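Side-chain contacts in ABC transporter (Thermotoga maritima, PDB 1JI0), which binds ATP and probably hydrolyses it to drive the transport of branched-chain amino acids across the membrane: residues H13-G17 with A18-I22; F126-L129 with K130-L133; L226-E230 with M231-A235. All coordinates share one frame; numbering follows the deposited sequence.

Contact 1: residues H13-G17 with A18-I22; sequences HVYYG and AIHAI. With ATP (adenosine-5'-triphosphate), chain B.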
ATOM      1  N   HIS A  13      13.598   0.184 -13.984  1.00 29.56           N
ATOM      2  CA  HIS A  13      14.908   0.669 -13.559  1.00 29.55           C
ATOM      3  C   HIS A  13      14.705   2.061 -12.995  1.00 29.50           C
ATOM      4  O   HIS A  13      14.024   2.885 -13.600  1.00 30.02           O
ATOM      5  CB  HIS A  13      15.885   0.738 -14.738  1.00 29.69           C
ATOM      6  CG  HIS A  13      16.594  -0.549 -15.006  1.00 29.18           C
ATOM      7  ND1 HIS A  13      17.753  -0.909 -14.354  1.00 29.38           N
ATOM      8  CD2 HIS A  13      16.279  -1.587 -15.815  1.00 28.60           C
ATOM      9  CE1 HIS A  13      18.122  -2.115 -14.748  1.00 28.54           C
ATOM     10  NE2 HIS A  13      17.243  -2.550 -15.635  1.00 29.69           N
ATOM     11  N   VAL A  14      15.279   2.320 -11.828  1.00 29.89           N
ATOM     12  CA  VAL A  14      15.149   3.636 -11.223  1.00 30.74           C
ATOM     13  C   VAL A  14      16.501   4.104 -10.720  1.00 32.35           C
ATOM     14  O   VAL A  14      17.179   3.401  -9.968  1.00 30.97           O
ATOM     15  CB  VAL A  14      14.144   3.637 -10.061  1.00 30.20           C
ATOM     16  CG1 VAL A  14      14.093   5.019  -9.419  1.00 30.35           C
ATOM     17  CG2 VAL A  14      12.759   3.253 -10.576  1.00 31.00           C
ATOM     18  N   TYR A  15      16.887   5.295 -11.165  1.00 34.39           N
ATOM     19  CA  TYR A  15      18.156   5.907 -10.790  1.00 35.43           C
ATOM     20  C   TYR A  15      17.859   7.270 -10.204  1.00 36.83           C
ATOM     21  O   TYR A  15      17.076   8.029 -10.765  1.00 38.75           O
ATOM     22  CB  TYR A  15      19.040   6.131 -12.014  1.00 34.09           C
ATOM     23  CG  TYR A  15      19.482   4.906 -12.778  1.00 32.92           C
ATOM     24  CD1 TYR A  15      20.750   4.358 -12.579  1.00 32.42           C
ATOM     25  CD2 TYR A  15      18.675   4.357 -13.777  1.00 32.39           C
ATOM     26  CE1 TYR A  15      21.209   3.302 -13.372  1.00 33.66           C
ATOM     27  CE2 TYR A  15      19.120   3.306 -14.568  1.00 31.92           C
ATOM     28  CZ  TYR A  15      20.386   2.784 -14.367  1.00 33.12           C
ATOM     29  OH  TYR A  15      20.842   1.774 -15.184  1.00 32.88           O
ATOM     30  N   TYR A  16      18.469   7.583  -9.072  1.00 38.85           N
ATOM     31  CA  TYR A  16      18.363   8.946  -8.559  1.00 41.31           C
ATOM     32  C   TYR A  16      19.555   9.316  -7.673  1.00 42.01           C
ATOM     33  O   TYR A  16      19.973   8.575  -6.793  1.00 43.24           O
ATOM     34  CB  TYR A  16      17.062   9.060  -7.762  1.00 43.31           C
ATOM     35  CG  TYR A  16      17.153   8.255  -6.513  1.00 45.50           C
ATOM     36  CD1 TYR A  16      17.785   8.783  -5.390  1.00 46.22           C
ATOM     37  CD2 TYR A  16      16.535   7.007  -6.431  1.00 46.04           C
ATOM     38  CE1 TYR A  16      17.792   8.078  -4.196  1.00 47.24           C
ATOM     39  CE2 TYR A  16      16.543   6.300  -5.238  1.00 46.18           C
ATOM     40  CZ  TYR A  16      17.164   6.832  -4.123  1.00 47.69           C
ATOM     41  OH  TYR A  16      17.151   6.149  -2.923  1.00 48.34           O
ATOM     42  N   GLY A  17      20.134  10.497  -7.962  1.00 42.21           N
ATOM     43  CA  GLY A  17      21.272  10.957  -7.173  1.00 42.18           C
ATOM     44  C   GLY A  17      22.581  10.321  -7.646  1.00 41.66           C
ATOM     45  O   GLY A  17      23.225  10.768  -8.587  1.00 41.17           O
ATOM     46  N   ALA A  18      22.992   9.266  -6.922  1.00 41.14           N
ATOM     47  CA  ALA A  18      24.217   8.571  -7.297  1.00 40.25           C
ATOM     48  C   ALA A  18      24.004   7.058  -7.365  1.00 39.69           C
ATOM     49  O   ALA A  18      24.939   6.277  -7.490  1.00 39.27           O
ATOM     50  CB  ALA A  18      25.292   8.900  -6.260  1.00 42.03           C
ATOM     51  N   ILE A  19      22.758   6.696  -7.082  1.00 39.24           N
ATOM     52  CA  ILE A  19      22.438   5.292  -6.876  1.00 38.80           C
ATOM     53  C   ILE A  19      21.453   4.727  -7.887  1.00 37.06           C
ATOM     54  O   ILE A  19      20.553   5.417  -8.361  1.00 36.63           O
ATOM     55  CB  ILE A  19      21.897   5.048  -5.439  1.00 40.75           C
ATOM     56  CG1 ILE A  19      20.605   5.830  -5.208  1.00 42.03           C
ATOM     57  CG2 ILE A  19      22.930   5.485  -4.412  1.00 42.28           C
ATOM     58  CD1 ILE A  19      19.373   5.163  -5.766  1.00 44.47           C
ATOM     59  N   HIS A  20      21.661   3.459  -8.217  1.00 35.35           N
ATOM     60  CA  HIS A  20      20.813   2.718  -9.139  1.00 33.43           C
ATOM     61  C   HIS A  20      19.898   1.909  -8.211  1.00 32.77           C
ATOM     62  O   HIS A  20      20.117   0.720  -7.991  1.00 32.76           O
ATOM     63  CB  HIS A  20      21.689   1.788  -9.978  1.00 32.43           C
ATOM     64  CG  HIS A  20      20.942   1.028 -11.025  1.00 31.52           C
ATOM     65  ND1 HIS A  20      21.527   0.025 -11.769  1.00 32.21           N
ATOM     66  CD2 HIS A  20      19.666   1.132 -11.467  1.00 31.50           C
ATOM     67  CE1 HIS A  20      20.641  -0.456 -12.624  1.00 31.87           C
ATOM     68  NE2 HIS A  20      19.506   0.199 -12.462  1.00 31.25           N
ATOM     69  N   ALA A  21      18.892   2.581  -7.661  1.00 31.52           N
ATOM     70  CA  ALA A  21      17.951   1.995  -6.714  1.00 30.45           C
ATOM     71  C   ALA A  21      17.246   0.714  -7.160  1.00 30.80           C
ATOM     72  O   ALA A  21      17.320  -0.303  -6.475  1.00 31.22           O
ATOM     73  CB  ALA A  21      16.924   3.037  -6.317  1.00 29.00           C
ATOM     74  N   ILE A  22      16.544   0.768  -8.290  1.00 29.68           N
ATOM     75  CA  ILE A  22      15.839  -0.401  -8.802  1.00 27.54           C
ATOM     76  C   ILE A  22      16.534  -0.843 -10.078  1.00 27.76           C
ATOM     77  O   ILE A  22      16.692  -0.053 -11.003  1.00 27.00           O
ATOM     78  CB  ILE A  22      14.364  -0.080  -9.098  1.00 28.03           C
ATOM     79  CG1 ILE A  22      13.696   0.529  -7.863  1.00 25.98           C
ATOM     80  CG2 ILE A  22      13.637  -1.347  -9.506  1.00 26.68           C
ATOM     81  CD1 ILE A  22      13.708  -0.379  -6.639  1.00 28.35           C
TER
HETATM   82  PG  ATP B 302      11.459   2.684   3.282  1.00 70.00           P
HETATM   83  O1G ATP B 302      11.642   2.742   4.743  1.00 69.47           O
HETATM   84  O2G ATP B 302      10.318   1.859   2.830  1.00 68.09           O
HETATM   85  O3G ATP B 302      11.626   4.024   2.613  1.00 68.82           O
HETATM   86  PB  ATP B 302      13.030   1.151   1.322  1.00 66.57           P
HETATM   87  O1B ATP B 302      13.793  -0.125   1.502  1.00 65.92           O
HETATM   88  O2B ATP B 302      11.795   1.116   0.561  1.00 68.44           O
HETATM   89  O3B ATP B 302      12.707   1.779   2.793  1.00 68.92           O
HETATM   90  PA  ATP B 302      14.150   3.218  -0.439  1.00 70.53           P
HETATM   91  O1A ATP B 302      13.193   4.315  -0.234  1.00 69.94           O
HETATM   92  O2A ATP B 302      14.166   2.548  -1.765  1.00 70.86           O
HETATM   93  O3A ATP B 302      14.045   2.180   0.774  1.00 69.18           O
HETATM   94  O5' ATP B 302      15.576   3.772  -0.122  1.00 71.84           O
HETATM   95  C5' ATP B 302      16.730   2.928  -0.190  1.00 72.64           C
HETATM   96  C4' ATP B 302      17.570   3.228  -1.378  1.00 73.23           C
HETATM   97  O4' ATP B 302      18.108   4.569  -1.197  1.00 73.93           O
HETATM   98  C3' ATP B 302      18.778   2.330  -1.469  1.00 73.75           C
HETATM   99  O3' ATP B 302      18.897   1.818  -2.811  1.00 74.16           O
HETATM  100  C2' ATP B 302      19.919   3.220  -1.070  1.00 73.73           C
HETATM  101  O2' ATP B 302      21.165   2.877  -1.666  1.00 73.27           O
HETATM  102  C1' ATP B 302      19.465   4.574  -1.642  1.00 74.09           C
HETATM  103  N9  ATP B 302      20.162   5.806  -1.111  1.00 75.11           N
HETATM  104  C8  ATP B 302      19.608   7.040  -0.835  1.00 75.40           C
HETATM  105  N7  ATP B 302      20.440   7.942  -0.393  1.00 75.54           N
HETATM  106  C5  ATP B 302      21.648   7.260  -0.374  1.00 75.59           C
HETATM  107  C6  ATP B 302      22.970   7.654  -0.001  1.00 75.57           C
HETATM  108  N6  ATP B 302      23.217   8.882   0.423  1.00 75.90           N
HETATM  109  N1  ATP B 302      23.981   6.746  -0.088  1.00 75.85           N
HETATM  110  C2  ATP B 302      23.715   5.506  -0.520  1.00 75.93           C
HETATM  111  N3  ATP B 302      22.520   5.003  -0.903  1.00 75.55           N
HETATM  112  C4  ATP B 302      21.506   5.954  -0.804  1.00 75.45           C

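Contact 2: residues F126-L129 with K130-L133; sequences FPRL and KERL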
ATOM      1  N   PHE A 126     -12.818   0.754  11.702  1.00 49.97           N
ATOM      2  CA  PHE A 126     -12.050   1.526  12.672  1.00 50.34           C
ATOM      3  C   PHE A 126     -12.917   2.113  13.778  1.00 51.22           C
ATOM      4  O   PHE A 126     -13.128   3.324  13.834  1.00 50.84           O
ATOM      5  CB  PHE A 126     -11.317   2.668  11.968  1.00 50.44           C
ATOM      6  CG  PHE A 126     -10.430   2.221  10.848  1.00 50.08           C
ATOM      7  CD1 PHE A 126      -9.279   1.487  11.107  1.00 49.92           C
ATOM      8  CD2 PHE A 126     -10.744   2.537   9.532  1.00 49.41           C
ATOM      9  CE1 PHE A 126      -8.452   1.077  10.067  1.00 50.35           C
ATOM     10  CE2 PHE A 126      -9.925   2.130   8.488  1.00 49.81           C
ATOM     11  CZ  PHE A 126      -8.777   1.400   8.757  1.00 49.51           C
ATOM     12  N   PRO A 127     -13.426   1.261  14.679  1.00 51.57           N
ATOM     13  CA  PRO A 127     -14.270   1.734  15.779  1.00 51.85           C
ATOM     14  C   PRO A 127     -13.637   2.905  16.535  1.00 52.49           C
ATOM     15  O   PRO A 127     -14.303   3.902  16.827  1.00 52.59           O
ATOM     16  CB  PRO A 127     -14.414   0.490  16.650  1.00 51.12           C
ATOM     17  CG  PRO A 127     -14.417  -0.610  15.633  1.00 50.56           C
ATOM     18  CD  PRO A 127     -13.280  -0.204  14.725  1.00 50.86           C
ATOM     19  N   ARG A 128     -12.350   2.774  16.845  1.00 52.89           N
ATOM     20  CA  ARG A 128     -11.613   3.804  17.567  1.00 53.90           C
ATOM     21  C   ARG A 128     -11.651   5.164  16.874  1.00 54.13           C
ATOM     22  O   ARG A 128     -11.593   6.206  17.527  1.00 54.78           O
ATOM     23  CB  ARG A 128     -10.158   3.374  17.747  1.00 55.31           C
ATOM     24  CG  ARG A 128      -9.961   2.202  18.688  1.00 57.06           C
ATOM     25  CD  ARG A 128     -10.536   2.512  20.057  1.00 59.72           C
ATOM     26  NE  ARG A 128      -9.965   1.663  21.099  1.00 61.89           N
ATOM     27  CZ  ARG A 128      -8.681   1.672  21.445  1.00 62.57           C
ATOM     28  NH1 ARG A 128      -7.831   2.486  20.829  1.00 62.43           N
ATOM     29  NH2 ARG A 128      -8.249   0.873  22.415  1.00 62.59           N
ATOM     30  N   LEU A 129     -11.734   5.153  15.550  1.00 53.63           N
ATOM     31  CA  LEU A 129     -11.776   6.397  14.795  1.00 53.15           C
ATOM     32  C   LEU A 129     -13.141   7.059  14.952  1.00 53.84           C
ATOM     33  O   LEU A 129     -13.225   8.268  15.149  1.00 53.87           O
ATOM     34  CB  LEU A 129     -11.472   6.128  13.316  1.00 50.64           C
ATOM     35  CG  LEU A 129     -10.179   6.726  12.751  1.00 49.43           C
ATOM     36  CD1 LEU A 129      -9.016   6.474  13.687  1.00 47.48           C
ATOM     37  CD2 LEU A 129      -9.907   6.126  11.381  1.00 48.11           C
ATOM     38  N   LYS A 130     -14.207   6.268  14.870  1.00 54.90           N
ATOM     39  CA  LYS A 130     -15.556   6.804  15.024  1.00 56.46           C
ATOM     40  C   LYS A 130     -15.729   7.269  16.465  1.00 57.09           C
ATOM     41  O   LYS A 130     -16.580   8.102  16.771  1.00 57.55           O
ATOM     42  CB  LYS A 130     -16.601   5.737  14.695  1.00 56.41           C
ATOM     43  CG  LYS A 130     -18.035   6.194  14.918  1.00 57.14           C
ATOM     44  CD  LYS A 130     -19.029   5.154  14.434  1.00 57.15           C
ATOM     45  CE  LYS A 130     -20.462   5.627  14.616  1.00 57.79           C
ATOM     46  NZ  LYS A 130     -21.451   4.651  14.075  1.00 57.11           N
ATOM     47  N   GLU A 131     -14.903   6.717  17.346  1.00 57.86           N
ATOM     48  CA  GLU A 131     -14.933   7.073  18.756  1.00 58.38           C
ATOM     49  C   GLU A 131     -14.382   8.484  18.925  1.00 57.60           C
ATOM     50  O   GLU A 131     -14.598   9.124  19.951  1.00 57.99           O
ATOM     51  CB  GLU A 131     -14.085   6.075  19.562  1.00 60.75           C
ATOM     52  CG  GLU A 131     -13.804   6.486  21.008  1.00 63.00           C
ATOM     53  CD  GLU A 131     -13.048   5.421  21.800  1.00 64.97           C
ATOM     54  OE1 GLU A 131     -12.719   5.679  22.979  1.00 66.04           O
ATOM     55  OE2 GLU A 131     -12.785   4.326  21.252  1.00 65.35           O
ATOM     56  N   ARG A 132     -13.675   8.969  17.908  1.00 56.11           N
ATOM     57  CA  ARG A 132     -13.080  10.299  17.962  1.00 54.36           C
ATOM     58  C   ARG A 132     -13.325  11.062  16.664  1.00 52.78           C
ATOM     59  O   ARG A 132     -12.458  11.787  16.183  1.00 52.28           O
ATOM     60  CB  ARG A 132     -11.579  10.171  18.220  1.00 55.15           C
ATOM     61  CG  ARG A 132     -11.237   9.282  19.407  1.00 56.32           C
ATOM     62  CD  ARG A 132      -9.734   9.081  19.541  1.00 58.30           C
ATOM     63  NE  ARG A 132      -9.386   8.220  20.670  1.00 59.88           N
ATOM     64  CZ  ARG A 132      -9.722   6.937  20.771  1.00 60.85           C
ATOM     65  NH1 ARG A 132     -10.422   6.348  19.808  1.00 61.02           N
ATOM     66  NH2 ARG A 132      -9.356   6.238  21.837  1.00 61.55           N
ATOM     67  N   LEU A 133     -14.525  10.903  16.118  1.00 52.09           N
ATOM     68  CA  LEU A 133     -14.913  11.543  14.866  1.00 51.68           C
ATOM     69  C   LEU A 133     -14.815  13.070  14.871  1.00 51.67           C
ATOM     70  O   LEU A 133     -14.284  13.665  13.936  1.00 50.78           O
ATOM     71  CB  LEU A 133     -16.337  11.115  14.501  1.00 51.69           C
ATOM     72  CG  LEU A 133     -16.874  11.470  13.117  1.00 51.77           C
ATOM     73  CD1 LEU A 133     -15.983  10.866  12.035  1.00 52.73           C
ATOM     74  CD2 LEU A 133     -18.284  10.942  12.982  1.00 51.98           C
TER

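Contact 3: residues L226-E230 with M231-A235; sequences LLDNE and MVRKA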
ATOM      1  N   LEU A 226       6.311 -18.847   0.362  1.00 23.73           N
ATOM      2  CA  LEU A 226       7.486 -18.075   0.744  1.00 22.50           C
ATOM      3  C   LEU A 226       7.763 -18.248   2.241  1.00 23.22           C
ATOM      4  O   LEU A 226       8.913 -18.235   2.673  1.00 23.25           O
ATOM      5  CB  LEU A 226       7.279 -16.600   0.407  1.00 21.46           C
ATOM      6  CG  LEU A 226       7.177 -16.312  -1.094  1.00 21.87           C
ATOM      7  CD1 LEU A 226       6.907 -14.834  -1.330  1.00 22.43           C
ATOM      8  CD2 LEU A 226       8.486 -16.738  -1.769  1.00 22.60           C
ATOM      9  N   LEU A 227       6.705 -18.415   3.028  1.00 24.33           N
ATOM     10  CA  LEU A 227       6.839 -18.607   4.470  1.00 26.49           C
ATOM     11  C   LEU A 227       7.529 -19.937   4.795  1.00 27.78           C
ATOM     12  O   LEU A 227       8.124 -20.093   5.861  1.00 29.39           O
ATOM     13  CB  LEU A 227       5.459 -18.571   5.132  1.00 25.84           C
ATOM     14  CG  LEU A 227       4.838 -17.185   5.295  1.00 24.08           C
ATOM     15  CD1 LEU A 227       3.390 -17.319   5.716  1.00 26.21           C
ATOM     16  CD2 LEU A 227       5.626 -16.399   6.314  1.00 21.34           C
ATOM     17  N   ASP A 228       7.442 -20.889   3.874  1.00 28.54           N
ATOM     18  CA  ASP A 228       8.068 -22.188   4.072  1.00 29.64           C
ATOM     19  C   ASP A 228       9.417 -22.294   3.388  1.00 29.73           C
ATOM     20  O   ASP A 228      10.076 -23.329   3.470  1.00 30.24           O
ATOM     21  CB  ASP A 228       7.158 -23.306   3.571  1.00 30.39           C
ATOM     22  CG  ASP A 228       6.092 -23.671   4.576  1.00 31.80           C
ATOM     23  OD1 ASP A 228       6.417 -23.751   5.779  1.00 34.45           O
ATOM     24  OD2 ASP A 228       4.934 -23.888   4.169  1.00 33.81           O
ATOM     25  N   ASN A 229       9.827 -21.232   2.704  1.00 28.60           N
ATOM     26  CA  ASN A 229      11.112 -21.235   2.027  1.00 28.69           C
ATOM     27  C   ASN A 229      12.199 -21.000   3.065  1.00 29.32           C
ATOM     28  O   ASN A 229      12.137 -20.044   3.836  1.00 28.13           O
ATOM     29  CB  ASN A 229      11.158 -20.150   0.957  1.00 26.82           C
ATOM     30  CG  ASN A 229      12.503 -20.085   0.259  1.00 26.59           C
ATOM     31  OD1 ASN A 229      13.401 -19.357   0.681  1.00 23.43           O
ATOM     32  ND2 ASN A 229      12.652 -20.864  -0.805  1.00 23.46           N
ATOM     33  N   GLU A 230      13.192 -21.884   3.081  1.00 30.73           N
ATOM     34  CA  GLU A 230      14.278 -21.805   4.051  1.00 32.92           C
ATOM     35  C   GLU A 230      15.048 -20.495   4.024  1.00 32.86           C
ATOM     36  O   GLU A 230      15.449 -19.991   5.076  1.00 32.80           O
ATOM     37  CB  GLU A 230      15.238 -22.983   3.856  1.00 36.39           C
ATOM     38  CG  GLU A 230      16.142 -23.256   5.053  1.00 42.09           C
ATOM     39  CD  GLU A 230      15.357 -23.545   6.332  1.00 46.44           C
ATOM     40  OE1 GLU A 230      14.452 -24.412   6.299  1.00 48.20           O
ATOM     41  OE2 GLU A 230      15.649 -22.908   7.372  1.00 48.34           O
HETATM   42  N   MSE A 231      15.248 -19.933   2.834  1.00 33.62           N
HETATM   43  CA  MSE A 231      15.977 -18.670   2.697  1.00 33.22           C
HETATM   44  C   MSE A 231      15.195 -17.523   3.318  1.00 32.17           C
HETATM   45  O   MSE A 231      15.763 -16.677   4.009  1.00 32.35           O
HETATM   46  CB  MSE A 231      16.248 -18.359   1.219  1.00 36.25           C
HETATM   47  CG  MSE A 231      17.031 -17.059   0.969  1.00 38.87           C
HETATM   48 SE   MSE A 231      15.984 -15.397   0.987  1.00 43.79          SE
HETATM   49  CE  MSE A 231      15.565 -15.276  -0.900  1.00 41.49           C
ATOM     50  N   VAL A 232      13.891 -17.486   3.062  1.00 31.11           N
ATOM     51  CA  VAL A 232      13.053 -16.434   3.627  1.00 29.35           C
ATOM     52  C   VAL A 232      13.052 -16.557   5.152  1.00 29.48           C
ATOM     53  O   VAL A 232      13.312 -15.587   5.863  1.00 29.53           O
ATOM     54  CB  VAL A 232      11.600 -16.526   3.109  1.00 27.94           C
ATOM     55  CG1 VAL A 232      10.732 -15.485   3.812  1.00 26.84           C
ATOM     56  CG2 VAL A 232      11.565 -16.301   1.585  1.00 27.62           C
ATOM     57  N   ARG A 233      12.772 -17.759   5.647  1.00 30.63           N
ATOM     58  CA  ARG A 233      12.727 -18.010   7.089  1.00 31.41           C
ATOM     59  C   ARG A 233      13.991 -17.567   7.819  1.00 33.00           C
ATOM     60  O   ARG A 233      13.920 -16.859   8.820  1.00 34.58           O
ATOM     61  CB  ARG A 233      12.457 -19.498   7.339  1.00 29.10           C
ATOM     62  CG  ARG A 233      11.107 -19.934   6.791  1.00 29.26           C
ATOM     63  CD  ARG A 233      10.916 -21.427   6.831  1.00 28.38           C
ATOM     64  NE  ARG A 233      10.729 -21.931   8.186  1.00 29.47           N
ATOM     65  CZ  ARG A 233       9.548 -22.062   8.781  1.00 27.72           C
ATOM     66  NH1 ARG A 233       8.432 -21.728   8.146  1.00 26.61           N
ATOM     67  NH2 ARG A 233       9.487 -22.541  10.013  1.00 28.03           N
ATOM     68  N   LYS A 234      15.151 -17.964   7.310  1.00 34.80           N
ATOM     69  CA  LYS A 234      16.413 -17.605   7.945  1.00 36.49           C
ATOM     70  C   LYS A 234      16.800 -16.144   7.756  1.00 37.01           C
ATOM     71  O   LYS A 234      17.253 -15.488   8.693  1.00 36.47           O
ATOM     72  CB  LYS A 234      17.533 -18.512   7.420  1.00 37.96           C
ATOM     73  CG  LYS A 234      17.409 -19.966   7.870  1.00 41.27           C
ATOM     74  CD  LYS A 234      18.325 -20.909   7.084  1.00 43.35           C
ATOM     75  CE  LYS A 234      19.775 -20.438   7.075  1.00 44.94           C
ATOM     76  NZ  LYS A 234      20.331 -20.276   8.448  1.00 46.84           N
ATOM     77  N   ALA A 235      16.608 -15.626   6.551  1.00 37.96           N
ATOM     78  CA  ALA A 235      16.977 -14.247   6.253  1.00 38.43           C
ATOM     79  C   ALA A 235      15.987 -13.178   6.706  1.00 38.79           C
ATOM     80  O   ALA A 235      16.391 -12.083   7.104  1.00 38.51           O
ATOM     81  CB  ALA A 235      17.236 -14.098   4.752  1.00 39.08           C
TER

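Contact 1: residues H13-G17 with A18-I22
Val14 and Ile22 form one antiparallel hydrogen-bonded pair and Tyr16 and Ile19 another, on strand segments running at 145° to each other, and the register slips by one residue between the pairs. In the first pair Val14 N gives to Ile22 O at 2.9 Å, while Ile22 N returns a bond of 3.2 Å to a lone pair of Val14 O. At the turn end Tyr16 N reaches Ile19 O at 3.1 Å. Ala21 and Ile22 both face Val14, a classic beta bulge. Gly17 suits the turn because a CB at its backbone angles would jam against the preceding carbonyl and clash with Ala18 N.

One face of the hairpin carries an aromatic cluster. His20 swings its ring away from its own backbone N (chi1 -177°) and lays it over one face of Tyr15 as an offset stack, planes only 5° apart and centroids 3.9 Å apart. The rim of the same imidazole meets His13: ND1 of His13 and NE2 of His20 share a hydrogen bond of 2.8 Å, which lies near the plane of both rings and limits their rotation.

Val14, Tyr16, Ile19 and Ile22 share the other face. Val14 and Ile22 lie side by side, CB of Val14 3.8 Å from CG1 of Ile22, as branched side chains suited to a strand. CD1 of Ile19 sits over a face of the Tyr16 ring in a CH-pi contact, modelled too tightly for its spacing to be trusted. Tyr16 turns its hydroxyl edge to the ribose O4', and Ile19 CG2 lies 3.6 Å from adenine N3. Helix 45-52 backs this face through Thr47 and Thr48. An aromatic residue on such a hairpin beside the nucleoside is consistent with the A-loop of ABC ATPases, part of their antiparallel beta subdomain.

Contact 2: residues F126-L129 with K130-L133
A short helix, 127-130, unwinds at Glu131 and Arg132 within the helical part of the ABC ATPase fold, and a salt-bridge network of Arg128, Glu131 and Arg132 lies across its last turn. Phe126 stands at the N-cap and turns its ring inward onto Met147 and Ile150 of helix 142-154. Pro127 suits the first turn, where a missing N-H costs no helical bond, and its carbonyl O accepts from Glu131 N at 2.9 Å. The helix then tightens: Arg132 N bonds to Leu129 O at 2.9 Å, approaching from above the carbonyl plane, 64° out of it.

Arg132 carries its guanidinium back along the turn on a chain extended from CG to NE, with CG anti to the carbonyl carbon (chi1 -51°). One edge of the group meets the backbone, NH1 making a weak, bent bond of 2.6 Å to Arg128 O. The same NH1 lies 3.4 Å from OE2 of Glu131, a salt bridge. Its NE pairs with Glu144 of helix 142-154, so two acids and a carbonyl share this one cation. A leucine in its place would probably leave Glu144 without its mate, Glu131 with just the long bridge from Arg128, and one polar tie between the turn and helix 142-154 lost.

Arg128 and Glu131 run side by side. The acid comes up to the arginine from alongside, its carboxylate turned 83° from the guanidinium plane. At 3.9 Å from NE of Arg128 to OE2 of Glu131 the bridge is long, more charge attraction than a directed bond. The two arginines bring NH1 of Arg128 to 4.2 Å from NH2 of Arg132, a proximity that the Glu131 charge probably eases. Closer to the backbone, OE2 of Glu131 meets the aliphatic CD of Arg128 at 3.1 Å.

Contact 3: residues L226-E230 with M231-A235
Asn229 OD1 is gripped by two backbone amides at the start of helix 230-236. Val232 N donates to a lone pair of this oxygen, in the carbonyl plane, at 3.1 Å; Met231 N lies nearer, 2.9 Å from Asn229 OD1, but its N-H is bent away to 121° and the bond is weak. Asparagine suits an N-cap because its amide oxygen can satisfy first-turn N-H groups that have no helical carbonyl before them. The amide folds over the helix end because chi1 (178°) carries CG to the far side from Asn229 N.

The backbone takes over at once: Arg233 N points almost straight at Asn229 O, and Lys234 N bonds to Glu230 O. The side chain of Arg233 meanwhile reaches back across the link. CG and CD of Arg233 already lie against Leu227 O; the bend at chi3 (71°) then turns the outer part of the chain, so that NH1 donates to that carbonyl at 2.8 Å, with the oxygen close to the guanidinium plane. A long arginine thus serves the peptide oxygen of Leu227, six residues back along the chain. Asp228 adds charge alone: its OD1 stands 3.7 Å from Arg233 NH1, well out of the guanidinium plane, so no N-H points at it. Glu230 and Lys234 cross with OE2 of Glu230 3.4 Å from the aliphatic CD of Lys234, their charged atoms remaining apart.

On the buried side, Val232 sets its CB 3.2 Å from Leu226 O, and both residues pack on Leu219 of strand 216-222 and Leu203 of helix 199-205. Met231, modelled as selenomethionine, rests on Val218. This is a helix N-cap following a tight link, by which the last two helices of the chain turn one against the other over strand 216-222, an edge strand of the mixed ATPase sheet.

Overall arrangement
Contact 1 closes before contact 2 opens, and contact 3 comes last. Contact 1 is part of the ATP pocket, contributing Tyr16 and Ile19, while Thr46, Thr47, Gly42 and Lys45 hold the nucleotide from the Walker A side. Contact 2 lies on the opposite side of the chain's centre, about 41 Å from contact 1 between centres, away from the annotated sites. Contact 3 sits about 28 Å from contact 1 and 38 Å from contact 2, centre to centre; its Met231 side chain is about 12 Å from that of Ala43, which binds ATP. None of the three touches another, and nearest atoms remain at least about 16 Å apart.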